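Local coordinates for outer membrane protein OMP121 (Bacteroides thetaiotaomicron, PDB 5FQ8) that probably imports nutrients across the bacterial outer membrane as a calcium-binding receptor of the TonB-dependent family, at residues K417-L420 with Y421-Y424; W534-M537 with L538-T541. All coordinates share one frame; numbering follows the deposited sequence.

Interaction 1: residues K417-L420 with Y421-Y424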
ATOM      1  N   LYS B 417       2.970  -6.984  11.545  1.00 23.17           N
ATOM      2  CA  LYS B 417       3.605  -6.934  12.848  1.00 23.25           C
ATOM      3  C   LYS B 417       3.085  -5.728  13.612  1.00 23.51           C
ATOM      4  O   LYS B 417       2.784  -4.696  13.006  1.00 23.55           O
ATOM      5  CB  LYS B 417       5.128  -6.860  12.722  1.00 23.07           C
ATOM      6  CG  LYS B 417       5.683  -5.707  11.939  1.00 23.01           C
ATOM      7  CD  LYS B 417       7.108  -6.014  11.560  1.00 44.91           C
ATOM      8  CE  LYS B 417       7.876  -4.782  11.157  1.00 44.40           C
ATOM      9  NZ  LYS B 417       8.092  -3.867  12.314  1.00 51.30           N
ATOM     10  N   PRO B 418       2.989  -5.819  14.937  1.00 23.71           N
ATOM     11  CA  PRO B 418       2.295  -4.784  15.702  1.00 24.02           C
ATOM     12  C   PRO B 418       3.101  -3.506  15.820  1.00 40.89           C
ATOM     13  O   PRO B 418       4.307  -3.456  15.585  1.00 31.53           O
ATOM     14  CB  PRO B 418       2.109  -5.420  17.081  1.00 24.24           C
ATOM     15  CG  PRO B 418       2.495  -6.825  16.945  1.00 24.05           C
ATOM     16  CD  PRO B 418       3.448  -6.902  15.809  1.00 23.72           C
ATOM     17  N   ASN B 419       2.390  -2.455  16.208  1.00 27.92           N
ATOM     18  CA  ASN B 419       2.997  -1.196  16.608  1.00 24.50           C
ATOM     19  C   ASN B 419       3.522  -1.397  18.015  1.00 24.67           C
ATOM     20  O   ASN B 419       2.896  -1.015  19.005  1.00 25.02           O
ATOM     21  CB  ASN B 419       1.983  -0.068  16.553  1.00 32.61           C
ATOM     22  CG  ASN B 419       2.616   1.280  16.678  1.00 24.94           C
ATOM     23  OD1 ASN B 419       3.428   1.516  17.555  1.00 25.04           O
ATOM     24  ND2 ASN B 419       2.266   2.167  15.781  1.00 24.98           N
ATOM     25  N   LEU B 420       4.693  -2.024  18.091  1.00 24.47           N
ATOM     26  CA  LEU B 420       5.307  -2.286  19.383  1.00 24.64           C
ATOM     27  C   LEU B 420       5.609  -0.995  20.133  1.00 24.95           C
ATOM     28  O   LEU B 420       5.503  -0.947  21.366  1.00 25.26           O
ATOM     29  CB  LEU B 420       6.575  -3.105  19.185  1.00 28.70           C
ATOM     30  CG  LEU B 420       6.414  -4.485  18.555  1.00 24.12           C
ATOM     31  CD1 LEU B 420       7.759  -5.021  18.225  1.00 23.90           C
ATOM     32  CD2 LEU B 420       5.706  -5.428  19.494  1.00 24.29           C
ATOM     33  N   TYR B 421       5.961   0.070  19.408  1.00 24.91           N
ATOM     34  CA  TYR B 421       6.259   1.338  20.063  1.00 25.23           C
ATOM     35  C   TYR B 421       5.036   1.886  20.781  1.00 25.62           C
ATOM     36  O   TYR B 421       5.105   2.249  21.959  1.00 29.05           O
ATOM     37  CB  TYR B 421       6.785   2.353  19.052  1.00 25.15           C
ATOM     38  CG  TYR B 421       7.270   3.637  19.683  1.00 25.49           C
ATOM     39  CD1 TYR B 421       8.559   3.748  20.151  1.00 25.53           C
ATOM     40  CD2 TYR B 421       6.435   4.726  19.822  1.00 25.81           C
ATOM     41  CE1 TYR B 421       9.012   4.895  20.726  1.00 25.88           C
ATOM     42  CE2 TYR B 421       6.881   5.884  20.407  1.00 26.16           C
ATOM     43  CZ  TYR B 421       8.176   5.960  20.858  1.00 26.19           C
ATOM     44  OH  TYR B 421       8.650   7.111  21.435  1.00 26.58           O
ATOM     45  N   ALA B 422       3.903   1.953  20.087  1.00 25.60           N
ATOM     46  CA  ALA B 422       2.710   2.517  20.697  1.00 26.00           C
ATOM     47  C   ALA B 422       2.290   1.744  21.930  1.00 26.23           C
ATOM     48  O   ALA B 422       1.863   2.332  22.926  1.00 26.66           O
ATOM     49  CB  ALA B 422       1.571   2.536  19.692  1.00 25.94           C
ATOM     50  N   LEU B 423       2.428   0.424  21.889  1.00 28.96           N
ATOM     51  CA  LEU B 423       1.886  -0.405  22.949  1.00 26.21           C
ATOM     52  C   LEU B 423       2.771  -0.439  24.178  1.00 26.42           C
ATOM     53  O   LEU B 423       2.268  -0.468  25.302  1.00 26.82           O
ATOM     54  CB  LEU B 423       1.694  -1.819  22.446  1.00 26.81           C
ATOM     55  CG  LEU B 423       0.638  -2.048  21.400  1.00 25.78           C
ATOM     56  CD1 LEU B 423       0.798  -3.450  20.896  1.00 25.46           C
ATOM     57  CD2 LEU B 423      -0.679  -1.877  22.072  1.00 26.22           C
ATOM     58  N   TYR B 424       4.079  -0.468  24.002  1.00 26.18           N
ATOM     59  CA  TYR B 424       4.920  -0.865  25.109  1.00 28.52           C
ATOM     60  C   TYR B 424       6.057   0.090  25.417  1.00 32.83           C
ATOM     61  O   TYR B 424       6.751  -0.130  26.413  1.00 37.14           O
ATOM     62  CB  TYR B 424       5.483  -2.284  24.863  1.00 26.02           C
ATOM     63  CG  TYR B 424       4.414  -3.322  24.556  1.00 25.93           C
ATOM     64  CD1 TYR B 424       3.454  -3.665  25.494  1.00 26.61           C
ATOM     65  CD2 TYR B 424       4.359  -3.946  23.325  1.00 25.52           C
ATOM     66  CE1 TYR B 424       2.478  -4.601  25.210  1.00 26.25           C
ATOM     67  CE2 TYR B 424       3.388  -4.867  23.038  1.00 25.47           C
ATOM     68  CZ  TYR B 424       2.451  -5.196  23.977  1.00 25.84           C
ATOM     69  OH  TYR B 424       1.483  -6.135  23.671  1.00 25.82           O
TER
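N419 caps the short helix 420-424 with its side chain: OD1 accepts from A422 N at 2.6 Å, with an N-H...O angle of 159° and the donor tilted from the amide plane. The torsion accounts for the reach, since CG lies anti to the backbone N (chi1 -168°), which brings OD1 alongside the start of the helix, next to A422. The carbonyl of the same residue serves too, N419 O taking L423 N at 3.3 Å, and one step on L420 O takes Y424 N at 3.0 Å. Ahead of the cap, N419 is the centre of an inverse gamma turn, in which L420 N makes a weak bond to P418 O, a kink that turns the strand end into the helix. Packing is looser: L420 CD2 lies 4.3 Å from Y424 CE2, and P418 CB 4.5 Å from L423 CD1. Both polar ends are hydrogen-bonded to other parts of the chain, N419 ND2 to L497 O and Y424 OH to Y370 OH. The capped turn thus links strand 398-417 to helix 420-424, and P418, L420 and L423 all rest on Y370 of helix 368-374.

Interaction 2: residues W534-M537 with L538-T541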
ATOM      1  N   TRP B 534      17.761 -51.598 -35.100  1.00 43.25           N
ATOM      2  CA  TRP B 534      18.128 -52.846 -35.774  1.00 63.58           C
ATOM      3  C   TRP B 534      18.020 -54.012 -34.796  1.00 63.32           C
ATOM      4  O   TRP B 534      18.899 -54.197 -33.951  1.00 56.98           O
ATOM      5  CB  TRP B 534      19.536 -52.769 -36.357  1.00 59.06           C
ATOM      6  CG  TRP B 534      19.886 -53.899 -37.313  1.00 52.03           C
ATOM      7  CD1 TRP B 534      19.695 -53.914 -38.659  1.00 55.14           C
ATOM      8  CD2 TRP B 534      20.485 -55.164 -36.985  1.00 51.09           C
ATOM      9  NE1 TRP B 534      20.134 -55.100 -39.193  1.00 55.84           N
ATOM     10  CE2 TRP B 534      20.621 -55.888 -38.185  1.00 54.57           C
ATOM     11  CE3 TRP B 534      20.917 -55.753 -35.796  1.00 49.65           C
ATOM     12  CZ2 TRP B 534      21.170 -57.164 -38.230  1.00 55.09           C
ATOM     13  CZ3 TRP B 534      21.459 -57.024 -35.844  1.00 47.21           C
ATOM     14  CH2 TRP B 534      21.582 -57.713 -37.053  1.00 51.99           C
ATOM     15  N   LYS B 535      16.949 -54.797 -34.924  1.00 65.98           N
ATOM     16  CA  LYS B 535      16.832 -56.096 -34.255  1.00 66.39           C
ATOM     17  C   LYS B 535      16.973 -55.975 -32.746  1.00 61.68           C
ATOM     18  O   LYS B 535      17.575 -56.831 -32.099  1.00 59.93           O
ATOM     19  CB  LYS B 535      17.856 -57.102 -34.790  1.00 71.92           C
ATOM     20  CG  LYS B 535      17.595 -57.580 -36.211  1.00 70.05           C
ATOM     21  CD  LYS B 535      18.430 -58.803 -36.564  1.00 67.48           C
ATOM     22  CE  LYS B 535      18.393 -59.090 -38.060  1.00 71.86           C
ATOM     23  NZ  LYS B 535      19.529 -59.955 -38.493  1.00 78.38           N
ATOM     24  N   ASN B 536      16.440 -54.897 -32.181  1.00 70.60           N
ATOM     25  CA  ASN B 536      16.413 -54.709 -30.729  1.00 58.36           C
ATOM     26  C   ASN B 536      17.799 -54.848 -30.105  1.00 55.37           C
ATOM     27  O   ASN B 536      17.944 -55.261 -28.954  1.00 55.64           O
ATOM     28  CB  ASN B 536      15.425 -55.680 -30.080  1.00 67.26           C
ATOM     29  CG  ASN B 536      14.005 -55.472 -30.583  1.00 69.51           C
ATOM     30  OD1 ASN B 536      13.573 -54.337 -30.799  1.00 67.42           O
ATOM     31  ND2 ASN B 536      13.275 -56.564 -30.766  1.00 72.77           N
ATOM     32  N   MET B 537      18.828 -54.489 -30.864  1.00 48.06           N
ATOM     33  CA  MET B 537      20.218 -54.612 -30.459  1.00 43.59           C
ATOM     34  C   MET B 537      20.928 -53.276 -30.622  1.00 42.29           C
ATOM     35  O   MET B 537      21.686 -52.852 -29.744  1.00 41.78           O
ATOM     36  CB  MET B 537      20.890 -55.710 -31.286  1.00 46.04           C
ATOM     37  CG  MET B 537      22.380 -55.954 -31.065  1.00 48.86           C
ATOM     38  SD  MET B 537      22.995 -57.242 -32.185  1.00 50.45           S
ATOM     39  CE  MET B 537      24.633 -57.549 -31.556  1.00 52.52           C
ATOM     40  N   LEU B 538      20.696 -52.625 -31.756  1.00 42.48           N
ATOM     41  CA  LEU B 538      21.250 -51.315 -32.074  1.00 42.07           C
ATOM     42  C   LEU B 538      20.120 -50.303 -32.143  1.00 41.41           C
ATOM     43  O   LEU B 538      19.242 -50.400 -33.003  1.00 41.76           O
ATOM     44  CB  LEU B 538      22.002 -51.335 -33.399  1.00 42.92           C
ATOM     45  CG  LEU B 538      23.431 -51.849 -33.391  1.00 51.00           C
ATOM     46  CD1 LEU B 538      23.875 -52.080 -34.813  1.00 48.51           C
ATOM     47  CD2 LEU B 538      24.331 -50.846 -32.723  1.00 42.82           C
ATOM     48  N   TYR B 539      20.150 -49.333 -31.246  1.00 40.49           N
ATOM     49  CA  TYR B 539      19.185 -48.253 -31.230  1.00 39.82           C
ATOM     50  C   TYR B 539      19.919 -46.947 -31.474  1.00 46.87           C
ATOM     51  O   TYR B 539      20.979 -46.713 -30.892  1.00 39.26           O
ATOM     52  CB  TYR B 539      18.452 -48.217 -29.905  1.00 45.64           C
ATOM     53  CG  TYR B 539      17.498 -49.361 -29.688  1.00 49.02           C
ATOM     54  CD1 TYR B 539      16.291 -49.419 -30.369  1.00 50.48           C
ATOM     55  CD2 TYR B 539      17.781 -50.356 -28.769  1.00 45.74           C
ATOM     56  CE1 TYR B 539      15.404 -50.443 -30.149  1.00 52.31           C
ATOM     57  CE2 TYR B 539      16.903 -51.383 -28.542  1.00 50.15           C
ATOM     58  CZ  TYR B 539      15.718 -51.426 -29.235  1.00 56.10           C
ATOM     59  OH  TYR B 539      14.841 -52.461 -29.008  1.00 64.98           O
ATOM     60  N   LEU B 540      19.364 -46.110 -32.336  1.00 44.38           N
ATOM     61  CA  LEU B 540      19.973 -44.838 -32.681  1.00 40.85           C
ATOM     62  C   LEU B 540      18.909 -43.752 -32.686  1.00 39.92           C
ATOM     63  O   LEU B 540      17.754 -43.996 -33.038  1.00 40.74           O
ATOM     64  CB  LEU B 540      20.653 -44.907 -34.041  1.00 41.80           C
ATOM     65  CG  LEU B 540      21.452 -43.692 -34.492  1.00 42.66           C
ATOM     66  CD1 LEU B 540      22.802 -43.685 -33.827  1.00 46.74           C
ATOM     67  CD2 LEU B 540      21.596 -43.701 -35.992  1.00 46.78           C
ATOM     68  N   THR B 541      19.307 -42.546 -32.294  1.00 37.94           N
ATOM     69  CA  THR B 541      18.369 -41.435 -32.225  1.00 37.34           C
ATOM     70  C   THR B 541      19.045 -40.135 -32.625  1.00 40.57           C
ATOM     71  O   THR B 541      20.145 -39.835 -32.162  1.00 37.00           O
ATOM     72  CB  THR B 541      17.793 -41.318 -30.819  1.00 36.51           C
ATOM     73  OG1 THR B 541      17.489 -42.624 -30.331  1.00 36.74           O
ATOM     74  CG2 THR B 541      16.542 -40.499 -30.847  1.00 36.06           C
TER
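W534 and L538 face each other as an antiparallel hydrogen-bonded pair closing a tight beta hairpin with a classic beta bulge, M537 and L538 both standing opposite W534. The evidence is a CA-CA separation of 5.1 Å and two backbone bonds, W534 N to L538 O at 2.8 Å and L538 N to W534 O at 3.2 Å. W534 O is gripped twice, because M537 N also reaches it, at 3.1 Å and from the same face of the carbonyl plane. On the sheet face shared by W534 and L538, the two CB atoms are 4.1 Å apart, while the indole leads away to meet F472 edge-to-face. Next along the chain, K535 lays its CG against one face of that indole, offset toward the rim. K535 and N536 both have positive phi and psi, close to the left-handed helical region, a pairing that resembles a type I' turn. N536 turns its amide back: CG stands beside the backbone N, anti to the carbonyl carbon (chi1 -61°), and OD1 accepts a weak hydrogen bond from Y539 OH at 2.9 Å. The two side chains cross obliquely, their amide and phenol planes 31° apart. M537 runs extended from the bulge toward F568 and L573. The ring of Y539 reaches back to the turn backbone at N536, also touching A39 near the start of the modelled chain, as well as E531 and S533 on the partner strand. A leucine in place of Y539 would probably leave N536 OD1 without this hydroxyl donor and open a gap beside the turn backbone. There the phenol carbon Y539 CZ approaches N536 CA to 3.7 Å.

In the fold
From the N terminus, the chain passes the plug region and enters the antiparallel strands of the barrel wall. Interaction 1 comes first, at the end of strand 398-417, where the connection to strand 446-469 starts with a capped helix. After strands 446-469, 472-495 and 513-534, interaction 2 closes the turn of only three residues into strand 538-549. The two are in series, neither nesting nor crossing, and each is local. The centres of interactions 1 and 2 are about 73 Å apart. They lie on opposite sides of the chain's centre, which is consistent with connections at opposite ends of the barrel. Interaction 1 ties a long connection to helix 368-374; interaction 2 joins neighbouring wall strands.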